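Local coordinates for protein pectate lyase/Amb allergen (Acidovorax citrulli, PDB 4HWV) that probably cleaves pectate, the polygalacturonate of plant cell walls, as a secreted, calcium-binding lyase of polysaccharide lyase family 1, at residues 73-76 / 77-81; 97-100 / 101-104; 127-131 / 132-136. All coordinates share one frame; numbering follows the deposited sequence.

Interaction 1: 73-76 / 77-81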
ATOM      1  N   THR A  73      30.893  17.357  -2.613  1.00  9.34           N
ATOM      2  CA  THR A  73      31.909  16.308  -2.686  1.00  9.90           C
ATOM      3  C   THR A  73      31.513  15.113  -1.826  1.00  8.68           C
ATOM      4  O   THR A  73      31.532  15.213  -0.603  1.00  9.04           O
ATOM      5  CB  THR A  73      33.266  16.835  -2.201  1.00 11.66           C
ATOM      6  OG1 THR A  73      33.631  17.961  -3.005  1.00 13.29           O
ATOM      7  CG2 THR A  73      34.350  15.754  -2.317  1.00 12.72           C
ATOM      8  N   PRO A  74      31.111  13.981  -2.445  1.00 10.14           N
ATOM      9  CA  PRO A  74      30.830  12.787  -1.630  1.00  9.66           C
ATOM     10  C   PRO A  74      32.074  12.437  -0.827  1.00  7.96           C
ATOM     11  O   PRO A  74      33.194  12.523  -1.333  1.00  9.14           O
ATOM     12  CB  PRO A  74      30.515  11.704  -2.678  1.00 12.02           C
ATOM     13  CG  PRO A  74      30.052  12.495  -3.886  1.00 12.75           C
ATOM     14  CD  PRO A  74      30.881  13.745  -3.876  1.00 12.33           C
ATOM     15  N   ASP A  75      31.868  12.076   0.433  1.00  6.72           N
ATOM     16  CA  ASP A  75      32.979  11.891   1.378  1.00  5.82           C
ATOM     17  C   ASP A  75      33.454  10.440   1.380  1.00  5.46           C
ATOM     18  O   ASP A  75      32.690   9.537   1.720  1.00  5.94           O
ATOM     19  CB  ASP A  75      32.466  12.289   2.770  1.00  5.87           C
ATOM     20  CG  ASP A  75      33.528  12.252   3.849  1.00  7.37           C
ATOM     21  OD1 ASP A  75      34.693  11.902   3.570  1.00  7.49           O
ATOM     22  OD2 ASP A  75      33.154  12.531   5.009  1.00  8.59           O
ATOM     23  N   LYS A  76      34.708  10.213   0.998  1.00  6.28           N
ATOM     24  CA  LYS A  76      35.239   8.863   0.923  1.00  7.13           C
ATOM     25  C   LYS A  76      35.771   8.315   2.244  1.00  6.83           C
ATOM     26  O   LYS A  76      36.201   7.156   2.302  1.00  8.18           O
ATOM     27  CB  LYS A  76      36.333   8.764  -0.146  1.00  9.27           C
ATOM     28  CG  LYS A  76      35.848   9.121  -1.555  1.00 12.18           C
ATOM     29  CD  LYS A  76      36.956   8.889  -2.596  1.00 15.62           C
ATOM     30  CE  LYS A  76      36.615   9.561  -3.915  1.00 18.99           C
ATOM     31  NZ  LYS A  76      37.306   8.914  -5.081  1.00 21.69           N
ATOM     32  N   ALA A  77      35.793   9.136   3.292  1.00  6.54           N
ATOM     33  CA  ALA A  77      36.285   8.672   4.597  1.00  7.38           C
ATOM     34  C   ALA A  77      35.261   7.756   5.283  1.00  6.04           C
ATOM     35  O   ALA A  77      34.057   7.907   5.089  1.00  5.92           O
ATOM     36  CB  ALA A  77      36.600   9.859   5.474  1.00  8.40           C
ATOM     37  N   PRO A  78      35.734   6.822   6.128  1.00  5.82           N
ATOM     38  CA  PRO A  78      34.790   5.955   6.849  1.00  5.69           C
ATOM     39  C   PRO A  78      33.740   6.756   7.621  1.00  5.23           C
ATOM     40  O   PRO A  78      34.046   7.737   8.309  1.00  5.81           O
ATOM     41  CB  PRO A  78      35.701   5.183   7.807  1.00  6.46           C
ATOM     42  CG  PRO A  78      37.043   5.105   7.038  1.00  6.73           C
ATOM     43  CD  PRO A  78      37.145   6.456   6.374  1.00  6.70           C
ATOM     44  N   LYS A  79      32.488   6.344   7.479  1.00  4.58           N
ATOM     45  CA  LYS A  79      31.377   7.032   8.124  1.00  4.66           C
ATOM     46  C   LYS A  79      30.305   6.035   8.519  1.00  3.51           C
ATOM     47  O   LYS A  79      30.069   5.022   7.845  1.00  4.21           O
ATOM     48  CB  LYS A  79      30.780   8.111   7.206  1.00  5.36           C
ATOM     49  CG  LYS A  79      30.028   7.530   5.997  1.00  5.22           C
ATOM     50  CD  LYS A  79      29.774   8.533   4.883  1.00  5.31           C
ATOM     51  CE  LYS A  79      31.045   8.925   4.145  1.00  4.89           C
ATOM     52  NZ  LYS A  79      31.771   7.725   3.576  1.00  5.25           N
ATOM     53  N   VAL A  80      29.625   6.351   9.615  1.00  3.65           N
ATOM     54  CA  VAL A  80      28.506   5.569  10.101  1.00  4.24           C
ATOM     55  C   VAL A  80      27.312   6.490  10.177  1.00  4.40           C
ATOM     56  O   VAL A  80      27.338   7.514  10.864  1.00  4.91           O
ATOM     57  CB  VAL A  80      28.814   4.952  11.480  1.00  5.34           C
ATOM     58  CG1 VAL A  80      27.566   4.313  12.075  1.00  7.52           C
ATOM     59  CG2 VAL A  80      29.950   3.939  11.338  1.00  6.22           C
ATOM     60  N   ILE A  81      26.263   6.127   9.435  1.00  4.03           N
ATOM     61  CA  ILE A  81      25.076   6.960   9.309  1.00  4.12           C
ATOM     62  C   ILE A  81      23.891   6.129   9.799  1.00  3.85           C
ATOM     63  O   ILE A  81      23.518   5.124   9.180  1.00  4.42           O
ATOM     64  CB  ILE A  81      24.860   7.409   7.841  1.00  4.13           C
ATOM     65  CG1 ILE A  81      26.069   8.211   7.342  1.00  5.13           C
ATOM     66  CG2 ILE A  81      23.575   8.211   7.725  1.00  4.67           C
ATOM     67  CD1 ILE A  81      26.091   8.413   5.839  1.00  5.81           C
TER
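D75 and K79 lie alongside each other and run in opposing directions, so their charged ends pass. The charged atoms do not meet: D75 OD1 and K79 NZ are 5.1 Å apart. The aliphatic parts touch instead, with D75 CB 3.9 Å from K79 CE.

K79 places CG between its backbone N and carbonyl carbon. The chain is straight at chi2, then bends at chi3 (70°) and again at chi4 (56°). These two bends curl it back over the turn. NZ then donates to D75 O at 2.8 Å and to A77 O at 2.7 Å. It meets the two carbonyls at similar angles, tilted moderately from each carbonyl plane.

The D75 carboxylate turns toward the K76-A77 peptide, as in an Asx turn. D75 OD1 takes the A77 N-H at 3.0 Å, in a fairly straight bond (163°) that arrives from above the carboxylate plane. D75 OD2 forms a salt bridge with R43. K79 NZ also bonds to T167 OG1, so the loop is tied to the neighbouring rung of the parallel beta-helix at the start of strand 79-83.

The ammonium of the buried residue K79 is satisfied largely by the carbonyls of D75 and A77 and the T167 hydroxyl, while the aspartate charge is probably balanced mainly by R43.

Interaction 2: 97-100 / 101-104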
ATOM      1  N   PRO A  97       7.194  17.296   0.029  1.00  5.64           N
ATOM      2  CA  PRO A  97       6.955  16.175  -0.901  1.00  6.26           C
ATOM      3  C   PRO A  97       6.676  16.653  -2.320  1.00  6.22           C
ATOM      4  O   PRO A  97       5.849  17.544  -2.562  1.00  7.70           O
ATOM      5  CB  PRO A  97       5.720  15.480  -0.303  1.00  7.40           C
ATOM      6  CG  PRO A  97       5.824  15.799   1.172  1.00  7.49           C
ATOM      7  CD  PRO A  97       6.320  17.236   1.217  1.00  6.63           C
ATOM      8  N   TYR A  98       7.378  16.049  -3.273  1.00  5.64           N
ATOM      9  CA  TYR A  98       7.128  16.333  -4.682  1.00  5.49           C
ATOM     10  C   TYR A  98       5.790  15.758  -5.132  1.00  5.97           C
ATOM     11  O   TYR A  98       5.237  14.848  -4.497  1.00  6.92           O
ATOM     12  CB  TYR A  98       8.247  15.744  -5.534  1.00  5.56           C
ATOM     13  CG  TYR A  98       9.282  16.760  -5.932  1.00  4.68           C
ATOM     14  CD1 TYR A  98       9.038  17.643  -6.986  1.00  5.57           C
ATOM     15  CD2 TYR A  98      10.502  16.846  -5.275  1.00  3.88           C
ATOM     16  CE1 TYR A  98       9.981  18.574  -7.378  1.00  6.22           C
ATOM     17  CE2 TYR A  98      11.461  17.792  -5.662  1.00  4.92           C
ATOM     18  CZ  TYR A  98      11.189  18.649  -6.713  1.00  5.56           C
ATOM     19  OH  TYR A  98      12.139  19.559  -7.129  1.00  6.14           O
ATOM     20  N   THR A  99       5.275  16.323  -6.219  1.00  5.24           N
ATOM     21  CA  THR A  99       4.144  15.754  -6.933  1.00  4.42           C
ATOM     22  C   THR A  99       4.526  15.766  -8.399  1.00  4.72           C
ATOM     23  O   THR A  99       5.445  16.494  -8.794  1.00  4.49           O
ATOM     24  CB  THR A  99       2.878  16.627  -6.776  1.00  4.42           C
ATOM     25  OG1 THR A  99       3.099  17.863  -7.467  1.00  4.52           O
ATOM     26  CG2 THR A  99       2.551  16.874  -5.302  1.00  5.69           C
ATOM     27  N   PRO A 100       3.835  14.972  -9.227  1.00  4.65           N
ATOM     28  CA  PRO A 100       4.165  15.035 -10.658  1.00  4.73           C
ATOM     29  C   PRO A 100       3.945  16.444 -11.236  1.00  4.75           C
ATOM     30  O   PRO A 100       4.708  16.895 -12.101  1.00  4.53           O
ATOM     31  CB  PRO A 100       3.191  14.026 -11.267  1.00  5.12           C
ATOM     32  CG  PRO A 100       3.029  13.007 -10.180  1.00  5.20           C
ATOM     33  CD  PRO A 100       2.969  13.821  -8.914  1.00  4.93           C
ATOM     34  N   ASP A 101       2.929  17.147 -10.755  1.00  4.45           N
ATOM     35  CA  ASP A 101       2.748  18.524 -11.219  1.00  4.63           C
ATOM     36  C   ASP A 101       3.892  19.449 -10.868  1.00  5.30           C
ATOM     37  O   ASP A 101       4.221  20.340 -11.638  1.00  5.96           O
ATOM     38  CB  ASP A 101       1.406  19.093 -10.777  1.00  5.23           C
ATOM     39  CG  ASP A 101       0.302  18.639 -11.679  1.00  5.87           C
ATOM     40  OD1 ASP A 101       0.148  19.282 -12.731  1.00  6.87           O
ATOM     41  OD2 ASP A 101      -0.363  17.623 -11.370  1.00  6.78           O
ATOM     42  N   ARG A 102       4.489  19.260  -9.695  1.00  5.01           N
ATOM     43  CA  ARG A 102       5.676  20.023  -9.330  0.60  6.16           C
ATOM     44  C   ARG A 102       6.835  19.728 -10.297  1.00  5.49           C
ATOM     45  O   ARG A 102       7.542  20.629 -10.735  1.00  6.48           O
ATOM     46  CB  ARG A 102       6.093  19.676  -7.888  0.60  6.91           C
ATOM     47  CG  ARG A 102       5.267  20.363  -6.773  0.60  9.23           C
ATOM     48  CD  ARG A 102       6.109  21.476  -6.119  0.60 12.41           C
ATOM     49  NE  ARG A 102       6.247  22.547  -7.098  0.60 13.14           N
ATOM     50  CZ  ARG A 102       5.351  23.506  -7.303  0.60 13.99           C
ATOM     51  NH1 ARG A 102       4.249  23.574  -6.564  0.60 14.70           N
ATOM     52  NH2 ARG A 102       5.574  24.394  -8.254  0.60 13.60           N
ATOM     53  N   TYR A 103       7.041  18.446 -10.600  1.00  5.21           N
ATOM     54  CA  TYR A 103       8.127  18.085 -11.504  1.00  4.75           C
ATOM     55  C   TYR A 103       7.924  18.689 -12.891  1.00  5.10           C
ATOM     56  O   TYR A 103       8.887  19.140 -13.521  1.00  6.21           O
ATOM     57  CB  TYR A 103       8.291  16.570 -11.604  1.00  4.58           C
ATOM     58  CG  TYR A 103       9.027  15.957 -10.433  1.00  4.32           C
ATOM     59  CD1 TYR A 103      10.344  16.309 -10.171  1.00  4.92           C
ATOM     60  CD2 TYR A 103       8.434  14.998  -9.629  1.00  4.20           C
ATOM     61  CE1 TYR A 103      11.034  15.759  -9.122  1.00  4.48           C
ATOM     62  CE2 TYR A 103       9.129  14.423  -8.566  1.00  4.39           C
ATOM     63  CZ  TYR A 103      10.426  14.808  -8.329  1.00  4.27           C
ATOM     64  OH  TYR A 103      11.132  14.244  -7.300  1.00  4.63           O
ATOM     65  N   VAL A 104       6.680  18.714 -13.362  1.00  5.52           N
ATOM     66  CA  VAL A 104       6.382  19.338 -14.652  1.00  6.10           C
ATOM     67  C   VAL A 104       6.616  20.860 -14.585  1.00  6.43           C
ATOM     68  O   VAL A 104       7.293  21.433 -15.447  1.00  7.14           O
ATOM     69  CB  VAL A 104       4.953  19.012 -15.113  1.00  6.40           C
ATOM     70  CG1 VAL A 104       4.563  19.869 -16.330  1.00  7.06           C
ATOM     71  CG2 VAL A 104       4.851  17.510 -15.408  1.00  6.56           C
TER
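Y98 and Y103 stack where the chain enters helix 100-105, with T99 as its N-cap. The two rings form an offset stack, centroids 3.9 Å apart and planes only 5° from parallel. The side chains themselves cross at about a right angle. The hydroxyl end of Y103 therefore lies over the root of the Y98 ring, not over its hydroxyl.

Y98 has an unusual first torsion (chi1 -99°), away from the normal staggered positions. R102 CB adds an apolar contact to the Y98 ring, 3.7 Å from CD1. Each hydroxyl has a partner beyond the pair: Y98 OH bonds to D67 O and Y103 OH to N90 OD1. V158 of helix 143-159 touches both tyrosine side chains.

T99 holds OG1 between its backbone N and carbonyl carbon (chi1 68°). From there OG1 accepts the R102 N-H at 3.0 Å. The first turn is completed by Y103 N to T99 O at 3.1 Å and V104 N to P100 O at 3.0 Å.

The start of the helix lies at the dimer interface. T99, P100 and D101 pack on S256, P255 and V257 of the second subunit, respectively. The end of the R102 side chain leads away from the turn. Across the tyrosine stack, the nearest atoms are Y98 CG and Y103 CZ, 3.3 Å apart.

Interaction 3: 127-131 / 132-136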
ATOM      1  N   ALA A 127      -1.981  10.264 -26.329  1.00  8.14           N
ATOM      2  CA  ALA A 127      -2.513  10.521 -27.670  1.00  8.25           C
ATOM      3  C   ALA A 127      -1.429  10.356 -28.742  1.00  8.39           C
ATOM      4  O   ALA A 127      -1.684   9.860 -29.854  1.00 10.38           O
ATOM      5  CB  ALA A 127      -3.130  11.918 -27.751  1.00  8.52           C
ATOM      6  N   ALA A 128      -0.213  10.786 -28.428  1.00  8.35           N
ATOM      7  CA  ALA A 128       0.894  10.749 -29.394  1.00  7.92           C
ATOM      8  C   ALA A 128       1.462   9.355 -29.583  1.00  7.97           C
ATOM      9  O   ALA A 128       1.818   8.972 -30.694  1.00  8.91           O
ATOM     10  CB  ALA A 128       2.011  11.703 -28.957  1.00  9.44           C
ATOM     11  N   TYR A 129       1.562   8.598 -28.492  1.00  7.40           N
ATOM     12  CA  TYR A 129       2.408   7.412 -28.498  1.00  7.49           C
ATOM     13  C   TYR A 129       1.677   6.076 -28.370  1.00  7.50           C
ATOM     14  O   TYR A 129       2.310   5.029 -28.437  1.00  8.16           O
ATOM     15  CB  TYR A 129       3.524   7.542 -27.444  1.00  6.59           C
ATOM     16  CG  TYR A 129       4.344   8.801 -27.623  1.00  7.19           C
ATOM     17  CD1 TYR A 129       4.838   9.157 -28.884  1.00  7.18           C
ATOM     18  CD2 TYR A 129       4.592   9.649 -26.555  1.00  7.08           C
ATOM     19  CE1 TYR A 129       5.578  10.323 -29.066  1.00  7.43           C
ATOM     20  CE2 TYR A 129       5.310  10.815 -26.720  1.00  7.27           C
ATOM     21  CZ  TYR A 129       5.793  11.161 -27.981  1.00  6.66           C
ATOM     22  OH  TYR A 129       6.519  12.329 -28.126  1.00  7.48           O
ATOM     23  N   ARG A 130       0.356   6.103 -28.229  1.00  7.82           N
ATOM     24  CA  ARG A 130      -0.415   4.858 -28.250  1.00  7.94           C
ATOM     25  C   ARG A 130      -0.097   4.073 -29.532  1.00  8.31           C
ATOM     26  O   ARG A 130       0.191   4.661 -30.589  1.00  8.22           O
ATOM     27  CB  ARG A 130      -1.921   5.128 -28.143  1.00  9.90           C
ATOM     28  CG  ARG A 130      -2.494   5.894 -29.319  1.00 10.69           C
ATOM     29  CD  ARG A 130      -3.982   6.220 -29.134  1.00 12.51           C
ATOM     30  NE  ARG A 130      -4.485   6.971 -30.287  1.00 13.88           N
ATOM     31  CZ  ARG A 130      -4.901   6.424 -31.426  1.00 14.70           C
ATOM     32  NH1 ARG A 130      -4.924   5.102 -31.567  1.00 15.11           N
ATOM     33  NH2 ARG A 130      -5.309   7.205 -32.425  1.00 16.01           N
ATOM     34  N   PRO A 131      -0.117   2.738 -29.446  1.00  8.96           N
ATOM     35  CA  PRO A 131       0.272   1.947 -30.627  1.00  9.66           C
ATOM     36  C   PRO A 131      -0.529   2.275 -31.894  1.00  9.88           C
ATOM     37  O   PRO A 131       0.044   2.265 -32.987  1.00 10.07           O
ATOM     38  CB  PRO A 131       0.021   0.506 -30.173  1.00 10.95           C
ATOM     39  CG  PRO A 131       0.252   0.553 -28.700  1.00 11.47           C
ATOM     40  CD  PRO A 131      -0.358   1.882 -28.268  1.00 10.17           C
ATOM     41  N   GLY A 132      -1.815   2.579 -31.756  1.00  9.96           N
ATOM     42  CA  GLY A 132      -2.642   2.933 -32.901  1.00 10.77           C
ATOM     43  C   GLY A 132      -2.237   4.230 -33.588  1.00 10.97           C
ATOM     44  O   GLY A 132      -2.585   4.449 -34.743  1.00 12.70           O
ATOM     45  N   ALA A 133      -1.502   5.091 -32.894  1.00 10.40           N
ATOM     46  CA  ALA A 133      -1.063   6.366 -33.443  1.00 10.99           C
ATOM     47  C   ALA A 133       0.400   6.310 -33.868  1.00 11.50           C
ATOM     48  O   ALA A 133       0.750   6.811 -34.923  1.00 13.58           O
ATOM     49  CB  ALA A 133      -1.256   7.486 -32.413  1.00 11.48           C
ATOM     50  N   TRP A 134       1.250   5.702 -33.044  1.00 10.91           N
ATOM     51  CA  TRP A 134       2.694   5.784 -33.268  1.00 10.34           C
ATOM     52  C   TRP A 134       3.251   4.541 -33.939  1.00 11.15           C
ATOM     53  O   TRP A 134       4.297   4.590 -34.579  1.00 12.79           O
ATOM     54  CB  TRP A 134       3.402   5.969 -31.924  1.00  9.42           C
ATOM     55  CG  TRP A 134       4.863   6.266 -32.029  1.00  8.85           C
ATOM     56  CD1 TRP A 134       5.893   5.377 -31.897  1.00  8.60           C
ATOM     57  CD2 TRP A 134       5.471   7.550 -32.271  1.00  9.58           C
ATOM     58  NE1 TRP A 134       7.105   6.026 -32.049  1.00  9.82           N
ATOM     59  CE2 TRP A 134       6.871   7.357 -32.286  1.00  9.32           C
ATOM     60  CE3 TRP A 134       4.960   8.834 -32.508  1.00  9.87           C
ATOM     61  CZ2 TRP A 134       7.776   8.409 -32.513  1.00  9.89           C
ATOM     62  CZ3 TRP A 134       5.862   9.882 -32.726  1.00 10.55           C
ATOM     63  CH2 TRP A 134       7.253   9.660 -32.728  1.00 10.55           C
ATOM     64  N   GLY A 135       2.548   3.424 -33.790  1.00 10.91           N
ATOM     65  CA  GLY A 135       3.075   2.138 -34.197  1.00 11.06           C
ATOM     66  C   GLY A 135       4.202   1.660 -33.298  1.00 10.86           C
ATOM     67  O   GLY A 135       4.435   2.199 -32.194  1.00 10.45           O
ATOM     68  N   ASN A 136       4.927   0.658 -33.782  1.00 12.04           N
ATOM     69  CA  ASN A 136       5.946  -0.019 -32.994  1.00 13.05           C
ATOM     70  C   ASN A 136       7.290  -0.100 -33.710  1.00 14.83           C
ATOM     71  O   ASN A 136       8.195  -0.837 -33.289  1.00 16.67           O
ATOM     72  CB  ASN A 136       5.454  -1.410 -32.623  1.00 13.45           C
ATOM     73  CG  ASN A 136       4.212  -1.363 -31.765  1.00 13.36           C
ATOM     74  OD1 ASN A 136       3.083  -1.398 -32.265  1.00 14.69           O
ATOM     75  ND2 ASN A 136       4.406  -1.263 -30.459  1.00 12.94           N
TER
HETATM   76  O   HOH W   1       3.279   2.725 -29.650  1.00  8.45           O
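R130 and G132 meet first. With CG between its backbone N and carbonyl carbon (chi1 64°), the extended R130 chain runs alongside the start of the helix, bringing NH1 to 3.4 Å from G132 CA. E260 holds both residues, through a salt bridge to R130 NH1 and a hydrogen bond from G132 N.

A133 follows. Its methyl lies over one face of the R130 guanidinium, toward the rim, and A133 CB is 3.5 Å from A127 O. A133 N bonds to R130 O at 2.9 Å, from above the carbonyl plane.

W134 N reaches the same oxygen, also at 2.9 Å but nearly in line with the carbonyl, so R130 O is gripped by two donors. The indole has CG anti to its backbone N (chi1 -172°), which stands it beside the Y129 side chain, pointing the same way. The edge of Y129 meets the face of W134, with planes at 83° and Y129 CD1 3.6 Å from W134 CE3. W134 NE1 bonds to R138 O, and R138 makes a cation-pi contact with the indole. Y129 OH bonds to S141 O.

G135 N bonds to P131 O at 2.9 Å. A water donates to both G135 O and Y129 O.

N136 OD1 bonds to H263 NE2 and ND2 to P214 O. The arrangement is a one-residue link between two helices: helix 118-129 ends at Y129, R130 is the N-cap of helix 131-134, and G135 ends that helix with positive phi.

In the fold
The three contacts follow one another along the chain and do not touch. Interaction 1 stands at the start of strand 79-83, in the parallel beta-helix. Interactions 2 and 3 belong to the largely helical segment between strands 86-88 and 160-163. Their centres are about 26 Å apart, with nearest atoms about 13 Å apart. Helix 118-129 joins them: V104 and P100 pack against its beginning, and interaction 3 closes its end. Interactions 1 and 3 are the most distant pair, about 47 Å between centres. All three lie away from the calcium site of D227, D278 and D282. Interaction 2 alone touches the second subunit.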